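2',5'-phosphodiesterase 12 (Homo sapiens, PDB 4Z0V) belongs to the endonuclease/exonuclease/phosphatase family, holding magnesium in a DNase I-like fold that follows an N-terminal domain of the E-set clan. Local coordinates at residues D136-T141 with L180-R185; A153-A156 with D160-Q163. All coordinates share one frame; numbering follows the deposited sequence.

Contact 1: D136-T141 with L180-R185. With MG (magnesium ion), chain B.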
ATOM      1  N   ASP A 136       7.686   9.341   4.617  1.00 11.83           N
ATOM      2  CA  ASP A 136       8.895   9.972   5.148  1.00 13.13           C
ATOM      3  C   ASP A 136       8.766  11.496   5.071  1.00 16.57           C
ATOM      4  O   ASP A 136       9.330  12.192   5.915  1.00 16.35           O
ATOM      5  CB  ASP A 136      10.133   9.522   4.360  1.00 15.04           C
ATOM      6  CG  ASP A 136      11.394  10.148   4.911  1.00 18.25           C
ATOM      7  OD1 ASP A 136      11.732   9.860   6.069  1.00 19.46           O
ATOM      8  OD2 ASP A 136      11.991  10.988   4.210  1.00 20.98           O
ATOM      9  N   THR A 137       7.995  12.024   4.090  1.00 13.93           N
ATOM     10  CA  THR A 137       7.797  13.485   4.002  1.00 14.83           C
ATOM     11  C   THR A 137       7.236  13.996   5.344  1.00 18.57           C
ATOM     12  O   THR A 137       7.561  15.113   5.749  1.00 18.45           O
ATOM     13  CB  THR A 137       6.961  13.897   2.786  1.00 21.65           C
ATOM     14  OG1 THR A 137       7.034  15.318   2.668  1.00 20.32           O
ATOM     15  CG2 THR A 137       5.504  13.497   2.892  1.00 21.93           C
ATOM     16  N   TYR A 138       6.443  13.162   6.057  1.00 14.49           N
ATOM     17  CA  TYR A 138       5.910  13.543   7.368  1.00 14.45           C
ATOM     18  C   TYR A 138       6.755  12.997   8.505  1.00 18.73           C
ATOM     19  O   TYR A 138       7.024  13.740   9.454  1.00 18.72           O
ATOM     20  CB  TYR A 138       4.445  13.115   7.568  1.00 14.95           C
ATOM     21  CG  TYR A 138       3.544  13.467   6.398  1.00 15.22           C
ATOM     22  CD1 TYR A 138       3.381  14.789   5.992  1.00 17.84           C
ATOM     23  CD2 TYR A 138       2.893  12.474   5.665  1.00 14.42           C
ATOM     24  CE1 TYR A 138       2.602  15.117   4.878  1.00 17.28           C
ATOM     25  CE2 TYR A 138       2.116  12.790   4.539  1.00 14.55           C
ATOM     26  CZ  TYR A 138       1.979  14.117   4.151  1.00 23.47           C
ATOM     27  OH  TYR A 138       1.224  14.474   3.057  1.00 17.55           O
ATOM     28  N   ALA A 139       7.198  11.723   8.414  1.00 14.27           N
ATOM     29  CA  ALA A 139       7.933  11.061   9.511  1.00 14.40           C
ATOM     30  C   ALA A 139       9.323  11.692   9.773  1.00 18.09           C
ATOM     31  O   ALA A 139       9.792  11.637  10.905  1.00 17.83           O
ATOM     32  CB  ALA A 139       8.093   9.571   9.210  1.00 15.11           C
ATOM     33  N   GLN A 140       9.940  12.306   8.758  1.00 15.46           N
ATOM     34  CA  GLN A 140      11.305  12.875   8.868  1.00 16.27           C
ATOM     35  C   GLN A 140      11.402  14.136   9.753  1.00 20.08           C
ATOM     36  O   GLN A 140      12.507  14.513  10.138  1.00 19.92           O
ATOM     37  CB  GLN A 140      11.833  13.244   7.469  1.00 17.94           C
ATOM     38  CG  GLN A 140      11.098  14.470   6.873  1.00 27.89           C
ATOM     39  CD  GLN A 140      11.463  14.855   5.465  1.00 43.69           C
ATOM     40  OE1 GLN A 140      12.476  14.422   4.919  1.00 36.46           O
ATOM     41  NE2 GLN A 140      10.640  15.715   4.861  1.00 38.34           N
ATOM     42  N   THR A 141      10.276  14.796  10.040  1.00 16.77           N
ATOM     43  CA  THR A 141      10.261  16.092  10.724  1.00 17.47           C
ATOM     44  C   THR A 141      10.525  15.998  12.227  1.00 20.48           C
ATOM     45  O   THR A 141      10.260  14.973  12.861  1.00 17.16           O
ATOM     46  CB  THR A 141       8.921  16.815  10.478  1.00 22.31           C
ATOM     47  OG1 THR A 141       7.875  16.160  11.201  1.00 19.23           O
ATOM     48  CG2 THR A 141       8.574  16.949   8.993  1.00 21.06           C
ATOM     49  N   LEU A 180      -1.632   0.791  -1.277  1.00  8.92           N
ATOM     50  CA  LEU A 180      -0.873   1.518  -0.285  1.00  7.86           C
ATOM     51  C   LEU A 180      -1.181   2.993  -0.298  1.00 10.82           C
ATOM     52  O   LEU A 180      -1.422   3.558  -1.365  1.00  9.46           O
ATOM     53  CB  LEU A 180       0.627   1.339  -0.578  1.00  8.18           C
ATOM     54  CG  LEU A 180       1.175  -0.092  -0.669  1.00 10.43           C
ATOM     55  CD1 LEU A 180       2.666  -0.064  -0.991  1.00 10.06           C
ATOM     56  CD2 LEU A 180       0.964  -0.848   0.660  1.00 11.40           C
ATOM     57  N   GLN A 181      -1.075   3.621   0.869  1.00  7.42           N
ATOM     58  CA  GLN A 181      -1.239   5.059   1.020  1.00  7.03           C
ATOM     59  C   GLN A 181       0.001   5.619   1.674  1.00 10.11           C
ATOM     60  O   GLN A 181       0.770   4.872   2.292  1.00  9.86           O
ATOM     61  CB  GLN A 181      -2.488   5.437   1.824  1.00  7.34           C
ATOM     62  CG  GLN A 181      -3.786   4.761   1.321  1.00  8.79           C
ATOM     63  CD  GLN A 181      -3.941   3.355   1.855  1.00 13.27           C
ATOM     64  OE1 GLN A 181      -3.566   3.053   2.984  1.00  8.62           O
ATOM     65  NE2 GLN A 181      -4.487   2.456   1.052  1.00  9.79           N
ATOM     66  N   GLU A 182       0.232   6.926   1.487  1.00  9.25           N
ATOM     67  CA  GLU A 182       1.390   7.653   2.037  1.00  9.11           C
ATOM     68  C   GLU A 182       2.701   7.069   1.505  1.00 11.77           C
ATOM     69  O   GLU A 182       3.678   6.849   2.252  1.00 10.30           O
ATOM     70  CB  GLU A 182       1.354   7.713   3.575  1.00 10.42           C
ATOM     71  CG  GLU A 182       0.308   8.709   4.070  1.00 10.63           C
ATOM     72  CD  GLU A 182       0.519   9.127   5.509  1.00 17.18           C
ATOM     73  OE1 GLU A 182       1.689   9.269   5.921  1.00 11.78           O
ATOM     74  OE2 GLU A 182      -0.484   9.330   6.225  1.00 11.04           O
ATOM     75  N   VAL A 183       2.715   6.849   0.196  1.00  7.24           N
ATOM     76  CA  VAL A 183       3.897   6.357  -0.501  1.00  6.93           C
ATOM     77  C   VAL A 183       4.675   7.553  -1.018  1.00 11.27           C
ATOM     78  O   VAL A 183       4.191   8.254  -1.910  1.00 11.09           O
ATOM     79  CB  VAL A 183       3.501   5.405  -1.674  1.00 11.09           C
ATOM     80  CG1 VAL A 183       4.751   4.914  -2.441  1.00 11.25           C
ATOM     81  CG2 VAL A 183       2.664   4.218  -1.180  1.00 10.68           C
ATOM     82  N   ASP A 184       5.909   7.721  -0.566  1.00 10.48           N
ATOM     83  CA  ASP A 184       6.745   8.814  -1.106  1.00 10.70           C
ATOM     84  C   ASP A 184       7.219   8.444  -2.500  1.00 14.74           C
ATOM     85  O   ASP A 184       7.341   7.249  -2.814  1.00 12.30           O
ATOM     86  CB  ASP A 184       7.976   9.060  -0.207  1.00 12.06           C
ATOM     87  CG  ASP A 184       7.667   9.371   1.234  1.00 17.46           C
ATOM     88  OD1 ASP A 184       7.740   8.430   2.082  1.00 14.27           O
ATOM     89  OD2 ASP A 184       7.485  10.567   1.551  1.00 18.31           O
ATOM     90  N   ARG A 185       7.492   9.470  -3.342  1.00 14.78           N
ATOM     91  CA  ARG A 185       7.957   9.234  -4.708  0.50 14.85           C
ATOM     92  C   ARG A 185       9.184   8.300  -4.726  1.00 18.56           C
ATOM     93  O   ARG A 185       9.161   7.307  -5.456  1.00 18.52           O
ATOM     94  CB  ARG A 185       8.258  10.552  -5.460  0.50 16.09           C
ATOM     95  CG  ARG A 185       8.728  10.300  -6.899  0.50 24.91           C
ATOM     96  CD  ARG A 185       9.055  11.560  -7.697  0.50 29.21           C
ATOM     97  NE  ARG A 185       7.877  12.374  -8.024  0.50 31.08           N
ATOM     98  CZ  ARG A 185       6.969  12.065  -8.947  0.50 44.43           C
ATOM     99  NH1 ARG A 185       7.062  10.929  -9.628  0.50 36.78           N
ATOM    100  NH2 ARG A 185       5.948  12.874  -9.174  0.50 31.89           N
TER
HETATM  101 MG    MG B 701      -0.536   9.479   8.232  1.00 12.91          MG
HETATM  102  O   HOH W   1       1.262  10.568   8.232  1.00 13.08           O
HETATM  103  O   HOH W   2      -1.422  11.409   8.096  1.00 18.87           O
HETATM  104  O   HOH W   3      -2.405   8.754   8.489  1.00 19.53           O
HETATM  105  O   HOH W   4      -0.492   9.654  10.367  1.00 16.87           O
HETATM  106  O   HOH W   5       0.333   7.561   8.383  1.00 10.48           O
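The short helix 136-139 lies against the end of strand 177-184, the CA atoms of D136 and D184 being 6.7 Å apart. The carboxylate of D184 takes the start of the helix with both oxygens: OD1 accepts from D136 N at 2.7 Å through its syn lone pair, and OD2 accepts from T137 N at 3.0 Å, also on the syn side but with the donor 17° out of the carboxylate plane. A short, forked acid suits this place, since the first amides of a helix have no partner in a preceding turn. With chi1 at -57°, D184 CG lies beside the residue's own backbone N and anti to the carbonyl carbon, which leaves the carboxylate facing the helix. Just upstream the strand is broken by a G1 beta bulge, E182 and V183 both facing G212, where E182 adopts left-handed backbone angles and the chain turns a corner. In this DNase I-like fold the corner delivers E182 to the metal: OE2 binds magnesium at 2.0 Å and accepts from N132, and five waters complete the coordination. OE1 accepts hydrogen bonds from A135 N and from magnesium-bound water 1, so both oxygens are gripped and the carboxylate is held in its rotation. OE1 also approaches the ring edge of Y138, 3.4 Å from CD2, the ring and carboxylate planes lying 86° apart. T137 CG2 covers one face of that ring, and Y138 OH bonds E211.

Contact 2: A153-A156 with D160-Q163; sequences APYA and DYRQ
Y161 OH is gripped twice, receiving a hydrogen from water 6 at 2.7 Å and bonding the carbonyl oxygen of V424. The same water lies 2.7 Å from Y155 OH, in the plane of the Y155 ring, and so bridges the two phenols. Alongside the bridge the rings form a T-shaped pair: the CD1-CE1 edge of Y155 comes over one face of Y161, offset toward its rim, with centroids 5.3 Å apart and planes at 87°. The nearest ring carbons are Y155 CE1 and Y161 CE2, at 3.6 Å. Y161 reaches back from helix 159-172 because its CG lies opposite the backbone N (chi1 -176°). A156, whose N bonds A153 O in a tight turn leading toward the helix, lays CA 3.5 Å from Y161 CD1 and its methyl CB 3.8 Å from Y161 CE1; so small a residue lets the backbone come right up to the ring. On the next helical position R162 runs its methylene CG 3.1 Å from A156 O, then bends at chi3 to carry the guanidinium to the carbonyl oxygens of I133, L134, L157 and P427. The buried Y161 OH is thus met by V424 O and water 6, and the guanidinium of R162 by four carbonyl oxygens, which probably offset the cost of burying its charge.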
ATOM      1  N   ALA A 153      11.878   4.668  18.970  1.00 19.98           N
ATOM      2  CA  ALA A 153      13.329   4.845  18.838  1.00 20.23           C
ATOM      3  C   ALA A 153      13.604   5.691  17.581  1.00 24.84           C
ATOM      4  O   ALA A 153      13.087   5.346  16.521  1.00 24.18           O
ATOM      5  CB  ALA A 153      14.002   3.490  18.729  1.00 20.65           C
ATOM      6  N   PRO A 154      14.298   6.847  17.671  1.00 22.56           N
ATOM      7  CA  PRO A 154      14.508   7.670  16.473  1.00 22.30           C
ATOM      8  C   PRO A 154      15.054   6.895  15.269  1.00 23.83           C
ATOM      9  O   PRO A 154      14.611   7.168  14.158  1.00 23.49           O
ATOM     10  CB  PRO A 154      15.513   8.717  16.954  1.00 25.13           C
ATOM     11  CG  PRO A 154      15.171   8.875  18.415  1.00 29.38           C
ATOM     12  CD  PRO A 154      14.892   7.487  18.868  1.00 25.14           C
ATOM     13  N   TYR A 155      15.956   5.911  15.477  1.00 20.42           N
ATOM     14  CA  TYR A 155      16.504   5.125  14.364  1.00 18.72           C
ATOM     15  C   TYR A 155      15.386   4.355  13.652  1.00 20.07           C
ATOM     16  O   TYR A 155      15.484   4.132  12.446  1.00 18.72           O
ATOM     17  CB  TYR A 155      17.649   4.163  14.796  1.00 20.16           C
ATOM     18  CG  TYR A 155      17.240   2.918  15.565  1.00 22.33           C
ATOM     19  CD1 TYR A 155      16.867   1.754  14.900  1.00 23.70           C
ATOM     20  CD2 TYR A 155      17.299   2.882  16.955  1.00 24.53           C
ATOM     21  CE1 TYR A 155      16.512   0.603  15.598  1.00 24.14           C
ATOM     22  CE2 TYR A 155      16.991   1.721  17.664  1.00 25.23           C
ATOM     23  CZ  TYR A 155      16.593   0.586  16.980  1.00 28.29           C
ATOM     24  OH  TYR A 155      16.275  -0.551  17.670  1.00 28.83           O
ATOM     25  N   ALA A 156      14.355   3.936  14.398  1.00 16.07           N
ATOM     26  CA  ALA A 156      13.228   3.160  13.848  1.00 16.28           C
ATOM     27  C   ALA A 156      12.256   4.031  13.044  1.00 18.54           C
ATOM     28  O   ALA A 156      11.360   3.483  12.416  1.00 18.20           O
ATOM     29  CB  ALA A 156      12.485   2.433  14.955  1.00 16.46           C
ATOM     30  N   ASP A 160      15.267   4.352   5.801  1.00 17.70           N
ATOM     31  CA  ASP A 160      15.978   3.125   5.448  1.00 17.58           C
ATOM     32  C   ASP A 160      15.593   1.948   6.378  1.00 20.51           C
ATOM     33  O   ASP A 160      15.368   0.842   5.886  1.00 19.59           O
ATOM     34  CB  ASP A 160      17.500   3.343   5.441  1.00 20.66           C
ATOM     35  CG  ASP A 160      18.016   4.194   4.279  1.00 43.08           C
ATOM     36  OD1 ASP A 160      17.436   4.109   3.166  1.00 43.25           O
ATOM     37  OD2 ASP A 160      19.022   4.917   4.472  1.00 56.39           O
ATOM     38  N   TYR A 161      15.435   2.207   7.692  1.00 15.37           N
ATOM     39  CA  TYR A 161      15.016   1.174   8.631  1.00 13.21           C
ATOM     40  C   TYR A 161      13.571   0.712   8.321  1.00 14.61           C
ATOM     41  O   TYR A 161      13.298  -0.496   8.165  1.00 12.19           O
ATOM     42  CB  TYR A 161      15.115   1.699  10.082  1.00 13.18           C
ATOM     43  CG  TYR A 161      14.778   0.640  11.109  1.00 13.19           C
ATOM     44  CD1 TYR A 161      13.475   0.486  11.583  1.00 14.24           C
ATOM     45  CD2 TYR A 161      15.759  -0.210  11.610  1.00 15.02           C
ATOM     46  CE1 TYR A 161      13.161  -0.480  12.543  1.00 12.67           C
ATOM     47  CE2 TYR A 161      15.464  -1.161  12.591  1.00 16.21           C
ATOM     48  CZ  TYR A 161      14.167  -1.277  13.071  1.00 19.02           C
ATOM     49  OH  TYR A 161      13.886  -2.221  14.036  1.00 19.44           O
ATOM     50  N   ARG A 162      12.632   1.670   8.298  1.00 11.63           N
ATOM     51  CA  ARG A 162      11.213   1.364   8.039  1.00 10.52           C
ATOM     52  C   ARG A 162      11.022   0.640   6.690  1.00 12.11           C
ATOM     53  O   ARG A 162      10.198  -0.267   6.614  1.00 12.71           O
ATOM     54  CB  ARG A 162      10.375   2.635   8.085  1.00 10.67           C
ATOM     55  CG  ARG A 162      10.314   3.186   9.504  1.00 14.93           C
ATOM     56  CD  ARG A 162       9.136   4.122   9.764  1.00 15.47           C
ATOM     57  NE  ARG A 162       9.155   5.255   8.852  1.00 12.88           N
ATOM     58  CZ  ARG A 162       8.248   5.490   7.913  1.00 17.56           C
ATOM     59  NH1 ARG A 162       8.346   6.565   7.148  1.00 13.36           N
ATOM     60  NH2 ARG A 162       7.229   4.650   7.736  1.00 12.02           N
ATOM     61  N   GLN A 163      11.759   1.038   5.647  1.00 11.63           N
ATOM     62  CA  GLN A 163      11.623   0.377   4.339  1.00 10.87           C
ATOM     63  C   GLN A 163      12.060  -1.045   4.403  1.00 12.95           C
ATOM     64  O   GLN A 163      11.422  -1.890   3.771  1.00 11.98           O
ATOM     65  CB  GLN A 163      12.371   1.101   3.212  1.00 12.51           C
ATOM     66  CG  GLN A 163      11.690   2.391   2.800  1.00 14.94           C
ATOM     67  CD  GLN A 163      10.195   2.283   2.619  1.00 20.38           C
ATOM     68  OE1 GLN A 163       9.423   3.012   3.253  1.00 21.83           O
ATOM     69  NE2 GLN A 163       9.746   1.394   1.746  1.00 15.05           N
TER
HETATM   70  O   HOH W   6      15.475  -2.645  16.208  1.00 23.60           O

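Both contacts lie on the same side of the chain's centre, about 13 Å apart between centres. Contact 1 is a surface contact, although its E182 is buried; contact 2 is largely buried, with Y155 exposed. They meet where the guanidinium of R162 packs against helix 136-139, with R162 NH1 3.7 Å from A139 CB. Contact 1 joins helix 136-139 to strand 177-184 through carboxylates, whereas contact 2 packs a loop on helix 159-172, the element just before that strand, by rings and methylenes. In contact 1 one carboxylate, that of E182, reaches the magnesium, while that of D184 takes helix amides; the side chain of R162 is about 9 Å from the metal.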